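Local coordinates for beta-glucosidase (Chaetomella raphigera, PDB 6JXG), which probably hydrolyses terminal, non-reducing beta-D-glucosyl residues to release beta-D-glucose, as a secreted family 3 glycoside hydrolase of cellulose degradation, at residues Ser139-Ile142 and Thr143-Asp147; Glu163-Arg166 and Asp167-Ser170; Ile218-Glu222 and Leu223-Gly227; Ile240-Asn244 and Ala245-Val249; Gln278-Leu281 and Asp282-Thr286. One frame throughout, in Å; residues are numbered along the deposited sequence.

How the contacts relate
All five contacts are local and belong to the family 3 N-terminal, TIM-barrel domain; together they illustrate how backbone carbonyl oxygens are used as acceptors inside helices, at helix ends and in a loop. Contacts 1 and 5, both partly buried, run along helices 131-147 and 278-294; contacts 3 and 4, buried, mark the ends of helices 214-222 and 239-245. Contact 2 is a surface loop closed by turns and a water, about 18 Å from contact 1 at the nearest atoms. Contacts 3, 4 and 5 touch one another: Asp248 of contact 4 forms salt bridges with Lys220 of contact 3 and Arg280 of contact 5. In contact 1, by contrast, side-chain chemistry is mainly hydroxyl, amide and apolar.

Contact 1: Ser139-Ile142 and Thr143-Asp147; sequences SNTI and TGMQD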
loop_
_atom_site.group_PDB
_atom_site.type_symbol
_atom_site.label_atom_id
_atom_site.label_comp_id
_atom_site.label_asym_id
_atom_site.label_seq_id
_atom_site.Cartn_x
_atom_site.Cartn_y
_atom_site.Cartn_z
ATOM N N SER A 139 -6.193 -2.718 7.332
ATOM C CA SER A 139 -6.721 -2.806 8.689
ATOM C C SER A 139 -5.597 -2.950 9.697
ATOM O O SER A 139 -5.585 -2.241 10.733
ATOM C CB SER A 139 -7.749 -3.952 8.826
ATOM O OG SER A 139 -7.143 -5.178 8.543
ATOM N N ASN A 140 -4.551 -3.694 9.358
ATOM C CA ASN A 140 -3.471 -3.827 10.318
ATOM C C ASN A 140 -2.655 -2.527 10.409
ATOM O O ASN A 140 -2.184 -2.190 11.473
ATOM C CB ASN A 140 -2.551 -5.019 9.989
ATOM C CG ASN A 140 -3.092 -6.301 10.520
ATOM O OD1 ASN A 140 -2.976 -6.594 11.715
ATOM N ND2 ASN A 140 -3.711 -7.076 9.644
ATOM N N THR A 141 -2.453 -1.837 9.285
ATOM C CA THR A 141 -1.739 -0.535 9.321
ATOM C C THR A 141 -2.493 0.547 10.129
ATOM O O THR A 141 -1.941 1.243 10.957
ATOM C CB THR A 141 -1.497 -0.010 7.894
ATOM O OG1 THR A 141 -0.739 -1.001 7.133
ATOM C CG2 THR A 141 -0.751 1.284 7.975
ATOM N N ILE A 142 -3.778 0.663 9.892
ATOM C CA ILE A 142 -4.622 1.614 10.572
ATOM C C ILE A 142 -4.680 1.291 12.057
ATOM O O ILE A 142 -4.605 2.189 12.891
ATOM C CB ILE A 142 -5.987 1.622 9.973
ATOM C CG1 ILE A 142 -5.866 2.319 8.622
ATOM C CG2 ILE A 142 -7.027 2.346 10.849
ATOM C CD1 ILE A 142 -7.047 2.045 7.752
ATOM N N THR A 143 -4.839 0.033 12.385
ATOM C CA THR A 143 -4.959 -0.327 13.824
ATOM C C THR A 143 -3.637 0.031 14.527
ATOM O O THR A 143 -3.645 0.513 15.665
ATOM C CB THR A 143 -5.317 -1.797 14.003
ATOM O OG1 THR A 143 -6.552 -2.061 13.326
ATOM C CG2 THR A 143 -5.439 -2.076 15.462
ATOM N N GLY A 144 -2.517 -0.219 13.888
ATOM C CA GLY A 144 -1.236 0.184 14.404
ATOM C C GLY A 144 -1.132 1.674 14.622
ATOM O O GLY A 144 -0.713 2.160 15.686
ATOM N N MET A 145 -1.388 2.420 13.572
ATOM C CA MET A 145 -1.271 3.863 13.615
ATOM C C MET A 145 -2.127 4.476 14.729
ATOM O O MET A 145 -1.647 5.301 15.545
ATOM C CB MET A 145 -1.716 4.439 12.282
ATOM C CG MET A 145 -0.722 4.244 11.153
ATOM S SD MET A 145 -1.339 4.739 9.514
ATOM C CE MET A 145 -1.269 6.530 9.593
ATOM N N GLN A 146 -3.380 4.068 14.745
ATOM C CA GLN A 146 -4.339 4.621 15.696
ATOM C C GLN A 146 -4.123 4.083 17.130
ATOM O O GLN A 146 -4.347 4.820 18.102
ATOM C CB GLN A 146 -5.762 4.456 15.194
ATOM C CG GLN A 146 -5.930 5.148 13.836
ATOM C CD GLN A 146 -7.323 5.411 13.382
ATOM O OE1 GLN A 146 -7.531 6.197 12.435
ATOM N NE2 GLN A 146 -8.287 4.732 13.951
ATOM N N ASP A 147 -3.598 2.878 17.260
ATOM C CA ASP A 147 -3.169 2.425 18.585
ATOM C C ASP A 147 -2.057 3.360 19.137
ATOM O O ASP A 147 -2.024 3.552 20.331
ATOM C CB ASP A 147 -2.650 0.964 18.560
ATOM C CG ASP A 147 -3.735 -0.074 18.490
ATOM O OD1 ASP A 147 -4.939 0.238 18.616
ATOM O OD2 ASP A 147 -3.343 -1.271 18.333
#
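Ser139 O is gripped twice by Thr143, four residues further along helix 131-147: the backbone N reaches it at 2.9 Å and OG1 donates to it at 2.8 Å. The two donors come from opposite faces of the carbonyl plane, with OG1 36° out of it, an i to i+4 hydroxyl bond added to the ordinary alpha-helical one. Thr143 can do this because OG1 sits beside its own backbone N, opposite the carbonyl carbon (chi1 -58°), and so leans back toward the preceding turn. A valine here would probably leave Ser139 O with the single backbone donor of this pair and set a methyl against a polar oxygen.

Further round the helix, Thr141 and Met145 lie alongside each other, Thr141 CG2 resting 3.8 Å from Met145 SD, while Met145 also packs on Ala152 of strand 151-157. Gln146 ties the helix end to strand 151-157 and to the loop before strand 196-199: its OE1 accepts from Ala152 N and Ala195 N, and its NE2 donates to Asn193 O. The extended Gln146 chain lies beside Ile142 and points the same way, Ile142 CG2 standing 4.0 Å from Gln146 CD.

Contact 2: Glu163-Arg166 and Asp167-Ser170; sequences ETNR and DTMS
Two overlapping turns build this loop between strands 151-157 and 170-171: a type II beta turn from Glu163 to Arg166, overlapped by a second turn in which Asn165 O receives the backbone N-H groups of Thr168 and Met169. The first turn is closed by Arg166 N on Glu163 O, and Asn165, at its third position, takes the positive phi (56°) that such a turn demands. The second begins on that same residue. Thr168 N approaches Asn165 O at 3.0 Å from well above the carbonyl plane, whereas Met169 N meets it, also at 3.0 Å, nearly along the C=O axis. Asn165 O thus accepts two backbone donors and closes the second turn.

The side chains follow this framework. Met169 folds back beneath the turn with CG set between its own backbone N and carbonyl carbon (chi1 64°), which brings CG to 3.1 Å from Asn165 O; further bends at chi2 and chi3 carry Met169 CE to 3.8 Å from Thr164 O. Arg166 stretches in the other direction, its NH1 lying 3.3 Å from Glu163 OE1; that oxygen is well out of the guanidinium plane, so charge alone joins them. NH1 also forms a salt bridge with Glu442, and Thr164 OG1 bonds to Asp453, which ties the loop to residues of the family's C-terminal domain. A water links two further side chains: it donates to Asn165 OD1 at 3.2 Å and is hydrogen-bonded to Thr168 OG1 at 2.7 Å.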
loop_
_atom_site.group_PDB
_atom_site.type_symbol
_atom_site.label_atom_id
_atom_site.label_comp_id
_atom_site.label_asym_id
_atom_site.label_seq_id
_atom_site.Cartn_x
_atom_site.Cartn_y
_atom_site.Cartn_z
ATOM N N GLU A 163 -1.997 8.275 -12.840
ATOM C CA GLU A 163 -1.596 9.655 -12.608
ATOM C C GLU A 163 -1.859 10.556 -13.833
ATOM O O GLU A 163 -2.165 11.741 -13.704
ATOM C CB GLU A 163 -0.114 9.727 -12.261
ATOM C CG GLU A 163 0.147 9.101 -10.902
ATOM C CD GLU A 163 -0.687 9.785 -9.856
ATOM O OE1 GLU A 163 -0.336 10.926 -9.440
ATOM O OE2 GLU A 163 -1.752 9.208 -9.479
ATOM N N THR A 164 -1.764 9.953 -15.011
ATOM C CA THR A 164 -2.070 10.639 -16.254
ATOM C C THR A 164 -3.502 11.202 -16.261
ATOM O O THR A 164 -4.533 10.474 -16.113
ATOM C CB THR A 164 -1.824 9.717 -17.456
ATOM O OG1 THR A 164 -0.449 9.277 -17.475
ATOM C CG2 THR A 164 -2.114 10.489 -18.802
ATOM N N ASN A 165 -3.584 12.523 -16.382
ATOM C CA ASN A 165 -4.850 13.274 -16.373
ATOM C C ASN A 165 -5.690 13.018 -15.139
ATOM O O ASN A 165 -6.877 13.059 -15.193
ATOM C CB ASN A 165 -5.751 12.931 -17.606
ATOM C CG ASN A 165 -5.041 13.164 -18.937
ATOM O OD1 ASN A 165 -4.280 14.067 -19.074
ATOM N ND2 ASN A 165 -5.268 12.302 -19.883
ATOM N N ARG A 166 -5.057 12.735 -14.026
ATOM C CA ARG A 166 -5.774 12.385 -12.860
ATOM C C ARG A 166 -6.744 13.439 -12.389
ATOM O O ARG A 166 -7.672 13.069 -11.695
ATOM C CB ARG A 166 -4.837 12.064 -11.685
ATOM C CG ARG A 166 -4.037 13.280 -11.194
ATOM C CD ARG A 166 -3.048 12.901 -10.091
ATOM N NE ARG A 166 -2.310 14.075 -9.694
ATOM C CZ ARG A 166 -1.738 14.225 -8.501
ATOM N NH1 ARG A 166 -1.847 13.273 -7.621
ATOM N NH2 ARG A 166 -1.085 15.343 -8.204
ATOM N N ASP A 167 -6.547 14.703 -12.728
ATOM C CA ASP A 167 -7.448 15.722 -12.220
ATOM C C ASP A 167 -8.441 16.165 -13.252
ATOM O O ASP A 167 -9.156 17.165 -13.040
ATOM C CB ASP A 167 -6.709 16.906 -11.650
ATOM C CG ASP A 167 -5.879 17.616 -12.650
ATOM O OD1 ASP A 167 -5.277 18.556 -12.196
ATOM O OD2 ASP A 167 -5.741 17.225 -13.818
ATOM N N THR A 168 -8.567 15.390 -14.344
ATOM C CA THR A 168 -9.669 15.675 -15.246
ATOM C C THR A 168 -10.435 14.427 -15.727
ATOM O O THR A 168 -11.605 14.512 -16.070
ATOM C CB THR A 168 -9.171 16.402 -16.526
ATOM O OG1 THR A 168 -8.155 15.617 -17.161
ATOM C CG2 THR A 168 -8.506 17.749 -16.237
ATOM N N MET A 169 -9.759 13.311 -15.825
ATOM C CA MET A 169 -10.396 12.131 -16.352
ATOM C C MET A 169 -11.469 11.582 -15.413
ATOM O O MET A 169 -11.467 11.818 -14.197
ATOM C CB MET A 169 -9.342 11.048 -16.467
ATOM C CG MET A 169 -8.854 10.718 -15.057
ATOM S SD MET A 169 -9.425 9.146 -14.501
ATOM C CE MET A 169 -7.878 8.820 -15.497
ATOM N N SER A 170 -12.380 10.794 -15.973
ATOM C CA SER A 170 -13.381 10.079 -15.168
ATOM C C SER A 170 -13.093 8.534 -15.194
ATOM O O SER A 170 -12.748 7.926 -16.229
ATOM C CB SER A 170 -14.770 10.393 -15.680
ATOM O OG SER A 170 -15.740 9.705 -14.903
HETATM O O HOH W 1 -5.688 16.530 -17.555
#

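Contact 3: Ile218-Glu222 and Leu223-Gly227; sequences ILKGE and LDFQG
Helix 214-222 widens before it stops, Leu223 N bonding to Ile218 O at 2.9 Å across a pi-type turn, after which Asp224 swings to positive phi (52°) and Phe225 N returns to Leu219 O at 3.0 Å. Asp224 N adds a bent bond to Gly221 O, coming from far above that carbonyl plane, and Asp224 CA makes a C-H...O contact with Lys220 O.

Leu223 tucks under the widened turn, its CB 3.4 Å from Leu219 O, and its far end packs on Ala187 and Ile190 of helix 184-191. Phe225 bends back as well: CB lies 3.1 Å from Leu219 O before the ring leads away to Ile190 and Ile197. This is the return leg of a beta-alpha-beta crossover in the TIM-barrel domain, the helix joining the adjacent parallel strands 196-199 and 228-231.

Lys220, extended beyond CG, runs out past the edge of the Phe225 ring, which CG approaches near the ring plane, and delivers NZ to Gly246 O and Asp248 OD2 beyond. One face of that ring carries Gly227 N, 3.5 Å above its centre; a side chain at this glycine would run into CZ. A water donates both to Lys220 O and to Phe225 O, at 2.8 Å each, while Gln226 NE2 turns back to bond Asp224 O at 3.1 Å.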
loop_
_atom_site.group_PDB
_atom_site.type_symbol
_atom_site.label_atom_id
_atom_site.label_comp_id
_atom_site.label_asym_id
_atom_site.label_seq_id
_atom_site.Cartn_x
_atom_site.Cartn_y
_atom_site.Cartn_z
ATOM N N ILE A 218 -22.320 6.066 -0.281
ATOM C CA ILE A 218 -21.500 4.865 -0.116
ATOM C C ILE A 218 -20.722 4.890 1.204
ATOM O O ILE A 218 -20.914 4.031 2.056
ATOM C CB ILE A 218 -20.524 4.679 -1.268
ATOM C CG1 ILE A 218 -21.256 4.654 -2.638
ATOM C CG2 ILE A 218 -19.663 3.449 -1.021
ATOM C CD1 ILE A 218 -22.395 3.647 -2.716
ATOM N N LEU A 219 -19.827 5.878 1.392
ATOM C CA LEU A 219 -18.992 5.879 2.602
ATOM C C LEU A 219 -19.870 6.009 3.870
ATOM O O LEU A 219 -19.783 5.161 4.798
ATOM C CB LEU A 219 -18.001 7.043 2.559
ATOM C CG LEU A 219 -16.614 6.849 1.900
ATOM C CD1 LEU A 219 -16.224 5.514 1.350
ATOM C CD2 LEU A 219 -15.931 8.125 1.367
ATOM N N LYS A 220 -20.653 7.082 3.932
ATOM C CA LYS A 220 -21.412 7.355 5.152
ATOM C C LYS A 220 -22.722 6.581 5.279
ATOM O O LYS A 220 -23.217 6.425 6.414
ATOM C CB LYS A 220 -21.662 8.854 5.266
ATOM C CG LYS A 220 -20.346 9.648 5.262
ATOM C CD LYS A 220 -20.494 11.140 5.298
ATOM C CE LYS A 220 -19.167 11.827 5.598
ATOM N NZ LYS A 220 -19.343 13.281 5.572
ATOM N N GLY A 221 -23.279 6.137 4.145
ATOM C CA GLY A 221 -24.570 5.375 4.123
ATOM C C GLY A 221 -24.309 3.865 4.179
ATOM O O GLY A 221 -24.400 3.257 5.249
ATOM N N GLU A 222 -23.913 3.298 3.040
ATOM C CA GLU A 222 -23.718 1.880 2.913
ATOM C C GLU A 222 -22.733 1.381 3.957
ATOM O O GLU A 222 -22.965 0.396 4.549
ATOM C CB GLU A 222 -23.216 1.428 1.534
ATOM C CG GLU A 222 -24.099 1.658 0.372
ATOM C CD GLU A 222 -23.740 0.794 -0.881
ATOM O OE1 GLU A 222 -24.572 0.843 -1.802
ATOM O OE2 GLU A 222 -22.693 0.134 -0.918
ATOM N N LEU A 223 -21.628 2.080 4.107
ATOM C CA LEU A 223 -20.567 1.655 4.963
ATOM C C LEU A 223 -20.612 2.315 6.396
ATOM O O LEU A 223 -19.793 1.968 7.241
ATOM C CB LEU A 223 -19.229 1.817 4.249
ATOM C CG LEU A 223 -19.059 1.028 2.921
ATOM C CD1 LEU A 223 -17.726 1.320 2.316
ATOM C CD2 LEU A 223 -19.196 -0.467 3.224
ATOM N N ASP A 224 -21.580 3.223 6.647
ATOM C CA ASP A 224 -21.798 3.778 7.963
ATOM C C ASP A 224 -20.541 4.358 8.598
ATOM O O ASP A 224 -20.326 4.250 9.813
ATOM C CB ASP A 224 -22.411 2.704 8.831
ATOM C CG ASP A 224 -23.182 3.264 10.025
ATOM O OD1 ASP A 224 -23.208 2.546 11.041
ATOM O OD2 ASP A 224 -23.637 4.416 9.963
ATOM N N PHE A 225 -19.755 5.030 7.761
ATOM C CA PHE A 225 -18.536 5.614 8.205
ATOM C C PHE A 225 -18.839 6.762 9.193
ATOM O O PHE A 225 -19.637 7.686 8.878
ATOM C CB PHE A 225 -17.811 6.130 6.974
ATOM C CG PHE A 225 -16.552 6.921 7.269
ATOM C CD1 PHE A 225 -15.502 6.376 8.026
ATOM C CD2 PHE A 225 -16.380 8.197 6.723
ATOM C CE1 PHE A 225 -14.318 7.124 8.246
ATOM C CE2 PHE A 225 -15.231 8.939 7.022
ATOM C CZ PHE A 225 -14.210 8.388 7.741
ATOM N N GLN A 226 -18.193 6.727 10.351
ATOM C CA GLN A 226 -18.440 7.698 11.426
ATOM C C GLN A 226 -17.423 8.845 11.500
ATOM O O GLN A 226 -17.721 9.859 12.142
ATOM C CB GLN A 226 -18.510 6.999 12.779
ATOM C CG GLN A 226 -19.588 5.930 12.898
ATOM C CD GLN A 226 -20.950 6.555 12.832
ATOM O OE1 GLN A 226 -21.245 7.508 13.586
ATOM N NE2 GLN A 226 -21.787 6.079 11.915
ATOM N N GLY A 227 -16.278 8.734 10.796
ATOM C CA GLY A 227 -15.328 9.801 10.689
ATOM C C GLY A 227 -15.632 10.867 9.639
ATOM O O GLY A 227 -16.792 11.091 9.205
HETATM O O HOH W 2 -22.430 7.871 8.717
#

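Contact 4: Ile240-Asn244 and Ala245-Val249; sequences IGSAN and AGLDV
The two faces of the Ser242 carbonyl are taken by different donors: Leu247 N reaches Ser242 O from one side at 3.1 Å and Gly246 N from the other at 3.3 Å, each tilted 26° from the plane. Together with Gly246 N on Ala243 O, met from far above that second carbonyl, this is a Schellman motif closing helix 239-245, with the outer bond from residue i+5 to i (Leu247 N to Ser242 O) around an inner one from i+3 to i (Gly246 N to Ala243 O). Gly246 stands at the pivot. Its phi of 114° would jam a CB against the carbonyl oxygen of Ala245, so these backbone angles call for glycine. Just before it Ala245 N bonds to Gly241 O at 3.0 Å, with Ser242 O as a weak second acceptor, while Ala245 CB lies close to Gly241 O.

Past the glycine the chain leaves the helix and runs beside strand 228-231, with Val249 sharing backbone bonds with Val229 and Ser231, and Leu247 packing on Val229. Asp248 OD2 accepts from Val229 N in the same region and also pairs with Lys220, while OD1 pairs with Arg280. At the helix side, Asn244 ND2 donates to Thr275 O, and Ser242 OG is hydrogen-bonded to Thr238 O, one turn back.

Leu247 returns over the turn just ended. Its CG is trans to the backbone N (chi1 -178°), which carries the branched end back along Ser242; CB lies 3.4 Å from Ser242 O, and the CD2 methyl settles 3.8 Å from Ser242 CB.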
loop_
_atom_site.group_PDB
_atom_site.type_symbol
_atom_site.label_atom_id
_atom_site.label_comp_id
_atom_site.label_asym_id
_atom_site.label_seq_id
_atom_site.Cartn_x
_atom_site.Cartn_y
_atom_site.Cartn_z
ATOM N N ILE A 240 -20.814 24.813 -2.828
ATOM C CA ILE A 240 -22.075 24.152 -2.511
ATOM C C ILE A 240 -21.974 22.648 -2.852
ATOM O O ILE A 240 -22.420 21.827 -2.083
ATOM C CB ILE A 240 -23.260 24.772 -3.346
ATOM C CG1 ILE A 240 -23.489 26.213 -2.935
ATOM C CG2 ILE A 240 -24.527 23.936 -3.210
ATOM C CD1 ILE A 240 -24.238 27.028 -4.001
ATOM N N GLY A 241 -21.378 22.333 -4.010
ATOM C CA GLY A 241 -21.267 20.934 -4.458
ATOM C C GLY A 241 -20.599 20.052 -3.461
ATOM O O GLY A 241 -21.136 18.995 -3.103
ATOM N N SER A 242 -19.425 20.493 -3.000
ATOM C CA SER A 242 -18.653 19.708 -2.082
ATOM C C SER A 242 -19.362 19.523 -0.731
ATOM O O SER A 242 -19.397 18.416 -0.200
ATOM C CB SER A 242 -17.253 20.309 -1.893
ATOM O OG SER A 242 -17.287 21.656 -1.453
ATOM N N ALA A 243 -19.822 20.614 -0.111
ATOM C CA ALA A 243 -20.554 20.512 1.137
ATOM C C ALA A 243 -21.691 19.500 1.037
ATOM O O ALA A 243 -21.864 18.630 1.914
ATOM C CB ALA A 243 -21.093 21.888 1.564
ATOM N N ASN A 244 -22.504 19.676 0.018
ATOM C CA ASN A 244 -23.750 18.869 -0.128
ATOM C C ASN A 244 -23.485 17.430 -0.493
ATOM O O ASN A 244 -24.266 16.538 -0.129
ATOM C CB ASN A 244 -24.709 19.544 -1.066
ATOM C CG ASN A 244 -25.327 20.766 -0.440
ATOM O OD1 ASN A 244 -25.194 21.020 0.780
ATOM N ND2 ASN A 244 -25.978 21.556 -1.274
ATOM N N ALA A 245 -22.314 17.191 -1.066
ATOM C CA ALA A 245 -21.893 15.822 -1.416
ATOM C C ALA A 245 -21.410 15.039 -0.251
ATOM O O ALA A 245 -21.383 13.821 -0.305
ATOM C CB ALA A 245 -20.754 15.904 -2.425
ATOM N N GLY A 246 -20.975 15.735 0.788
ATOM C CA GLY A 246 -20.517 15.134 2.009
ATOM C C GLY A 246 -19.037 15.311 2.358
ATOM O O GLY A 246 -18.523 14.583 3.183
ATOM N N LEU A 247 -18.363 16.252 1.732
ATOM C CA LEU A 247 -17.019 16.601 2.104
ATOM C C LEU A 247 -17.098 17.221 3.521
ATOM O O LEU A 247 -18.079 17.894 3.832
ATOM C CB LEU A 247 -16.370 17.558 1.161
ATOM C CG LEU A 247 -14.932 18.006 1.358
ATOM C CD1 LEU A 247 -14.020 16.793 1.195
ATOM C CD2 LEU A 247 -14.521 19.100 0.380
ATOM N N ASP A 248 -16.075 16.977 4.351
ATOM C CA ASP A 248 -16.020 17.567 5.714
ATOM C C ASP A 248 -14.894 18.535 5.937
ATOM O O ASP A 248 -15.042 19.473 6.749
ATOM C CB ASP A 248 -15.959 16.490 6.761
ATOM C CG ASP A 248 -17.146 15.523 6.658
ATOM O OD1 ASP A 248 -18.312 16.028 6.677
ATOM O OD2 ASP A 248 -16.922 14.287 6.561
ATOM N N VAL A 249 -13.785 18.346 5.252
ATOM C CA VAL A 249 -12.642 19.226 5.398
ATOM C C VAL A 249 -12.000 19.544 4.045
ATOM O O VAL A 249 -11.689 18.637 3.265
ATOM C CB VAL A 249 -11.543 18.593 6.273
ATOM C CG1 VAL A 249 -10.368 19.560 6.486
ATOM C CG2 VAL A 249 -12.108 18.174 7.621
#

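Contact 5: Gln278-Leu281 and Asp282-Thr286; sequences QSRL and DDMVT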
loop_
_atom_site.group_PDB
_atom_site.type_symbol
_atom_site.label_atom_id
_atom_site.label_comp_id
_atom_site.label_asym_id
_atom_site.label_seq_id
_atom_site.Cartn_x
_atom_site.Cartn_y
_atom_site.Cartn_z
ATOM N N GLN A 278 -27.440 24.506 7.425
ATOM C CA GLN A 278 -26.691 24.556 8.694
ATOM C C GLN A 278 -26.379 23.167 9.216
ATOM O O GLN A 278 -25.283 22.959 9.705
ATOM C CB GLN A 278 -27.508 25.277 9.776
ATOM C CG GLN A 278 -26.815 25.386 11.167
ATOM C CD GLN A 278 -25.593 26.271 11.093
ATOM O OE1 GLN A 278 -25.613 27.283 10.410
ATOM N NE2 GLN A 278 -24.501 25.863 11.731
ATOM N N SER A 279 -27.332 22.235 9.119
ATOM C CA SER A 279 -27.139 20.883 9.588
ATOM C C SER A 279 -25.925 20.173 8.912
ATOM O O SER A 279 -25.270 19.278 9.523
ATOM C CB SER A 279 -28.398 20.073 9.363
ATOM O OG SER A 279 -28.627 19.950 7.966
ATOM N N ARG A 280 -25.629 20.581 7.693
ATOM C CA ARG A 280 -24.531 19.976 6.932
ATOM C C ARG A 280 -23.204 20.420 7.545
ATOM O O ARG A 280 -22.319 19.593 7.856
ATOM C CB ARG A 280 -24.633 20.288 5.421
ATOM C CG ARG A 280 -23.504 19.610 4.545
ATOM C CD ARG A 280 -23.683 18.095 4.378
ATOM N NE ARG A 280 -22.946 17.365 5.373
ATOM C CZ ARG A 280 -21.601 17.259 5.363
ATOM N NH1 ARG A 280 -20.897 17.723 4.352
ATOM N NH2 ARG A 280 -20.984 16.631 6.339
ATOM N N LEU A 281 -23.068 21.708 7.787
ATOM C CA LEU A 281 -21.828 22.176 8.513
ATOM C C LEU A 281 -21.679 21.578 9.940
ATOM O O LEU A 281 -20.590 21.171 10.379
ATOM C CB LEU A 281 -21.773 23.715 8.590
ATOM C CG LEU A 281 -20.715 24.425 9.428
ATOM C CD1 LEU A 281 -19.307 24.055 8.971
ATOM C CD2 LEU A 281 -20.917 25.920 9.327
ATOM N N ASP A 282 -22.790 21.503 10.657
ATOM C CA ASP A 282 -22.816 20.912 11.970
ATOM C C ASP A 282 -22.361 19.463 11.880
ATOM O O ASP A 282 -21.596 19.010 12.743
ATOM C CB ASP A 282 -24.214 20.972 12.585
ATOM C CG ASP A 282 -24.619 22.408 12.995
ATOM O OD1 ASP A 282 -23.783 23.329 12.975
ATOM O OD2 ASP A 282 -25.797 22.604 13.400
ATOM N N ASP A 283 -22.794 18.760 10.844
ATOM C CA ASP A 283 -22.457 17.359 10.670
ATOM C C ASP A 283 -20.953 17.235 10.397
ATOM O O ASP A 283 -20.292 16.402 10.966
ATOM C CB ASP A 283 -23.254 16.746 9.535
ATOM C CG ASP A 283 -22.966 15.287 9.365
ATOM O OD1 ASP A 283 -23.423 14.503 10.203
ATOM O OD2 ASP A 283 -22.238 14.940 8.444
ATOM N N MET A 284 -20.408 18.132 9.600
ATOM C CA MET A 284 -18.970 18.129 9.272
ATOM C C MET A 284 -18.125 18.251 10.520
ATOM O O MET A 284 -17.209 17.494 10.754
ATOM C CB MET A 284 -18.630 19.318 8.390
ATOM C CG MET A 284 -19.122 19.330 6.985
ATOM S SD MET A 284 -18.639 20.968 6.294
ATOM C CE MET A 284 -19.499 21.101 4.787
ATOM N N VAL A 285 -18.448 19.228 11.351
ATOM C CA VAL A 285 -17.743 19.461 12.604
ATOM C C VAL A 285 -17.889 18.373 13.599
ATOM O O VAL A 285 -16.915 18.021 14.277
ATOM C CB VAL A 285 -18.162 20.816 13.209
ATOM C CG1 VAL A 285 -17.381 21.056 14.501
ATOM C CG2 VAL A 285 -17.798 21.917 12.229
ATOM N N THR A 286 -19.108 17.820 13.730
ATOM C CA THR A 286 -19.328 16.730 14.607
ATOM C C THR A 286 -18.407 15.549 14.254
ATOM O O THR A 286 -17.824 14.954 15.135
ATOM C CB THR A 286 -20.790 16.251 14.611
ATOM O OG1 THR A 286 -21.690 17.337 14.937
ATOM C CG2 THR A 286 -20.971 15.163 15.597
#
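Arg280 NH2 and Asp283 OD2 form a salt bridge of 3.0 Å in helix 278-294, with the N-H fairly straight at 162°. The oxygen offers its anti lone pair and lies near the guanidinium plane. NH2 also bridges to Asp248 OD1, NH1 donates to Ala243 O and Leu247 O, and Asp283 OD2 has a second cation in Arg287. Met284 CG covers one guanidinium face, 3.3 Å from NH2. A leucine in place of Arg280 would probably strip Ala243 O and Leu247 O of these donors and leave Asp248 and Asp283 each short of a positive partner.

Gln278 NE2 bonds Asp282 OD1 at 2.9 Å, coming from above the carboxylate plane; NE2 has Asn22 OD1 as a further acceptor, and OD1 has Lys25. The bend of Gln278 at chi2 (66°) turns its amide forward along the helix. The backbone oxygens of Gln278 to Leu281 accept in turn from the N-H groups of Asp282 to Val285. Asp282 O takes Thr286 N and OG1 from opposite faces, OG1 at 2.8 Å.

Leu281 CD1 meets Met284 SD and Val285 CG2; Leu281 faces helix 265-272, Met284 and Val285 rest on helix 22-29, and Thr286 packs against helix 7-17.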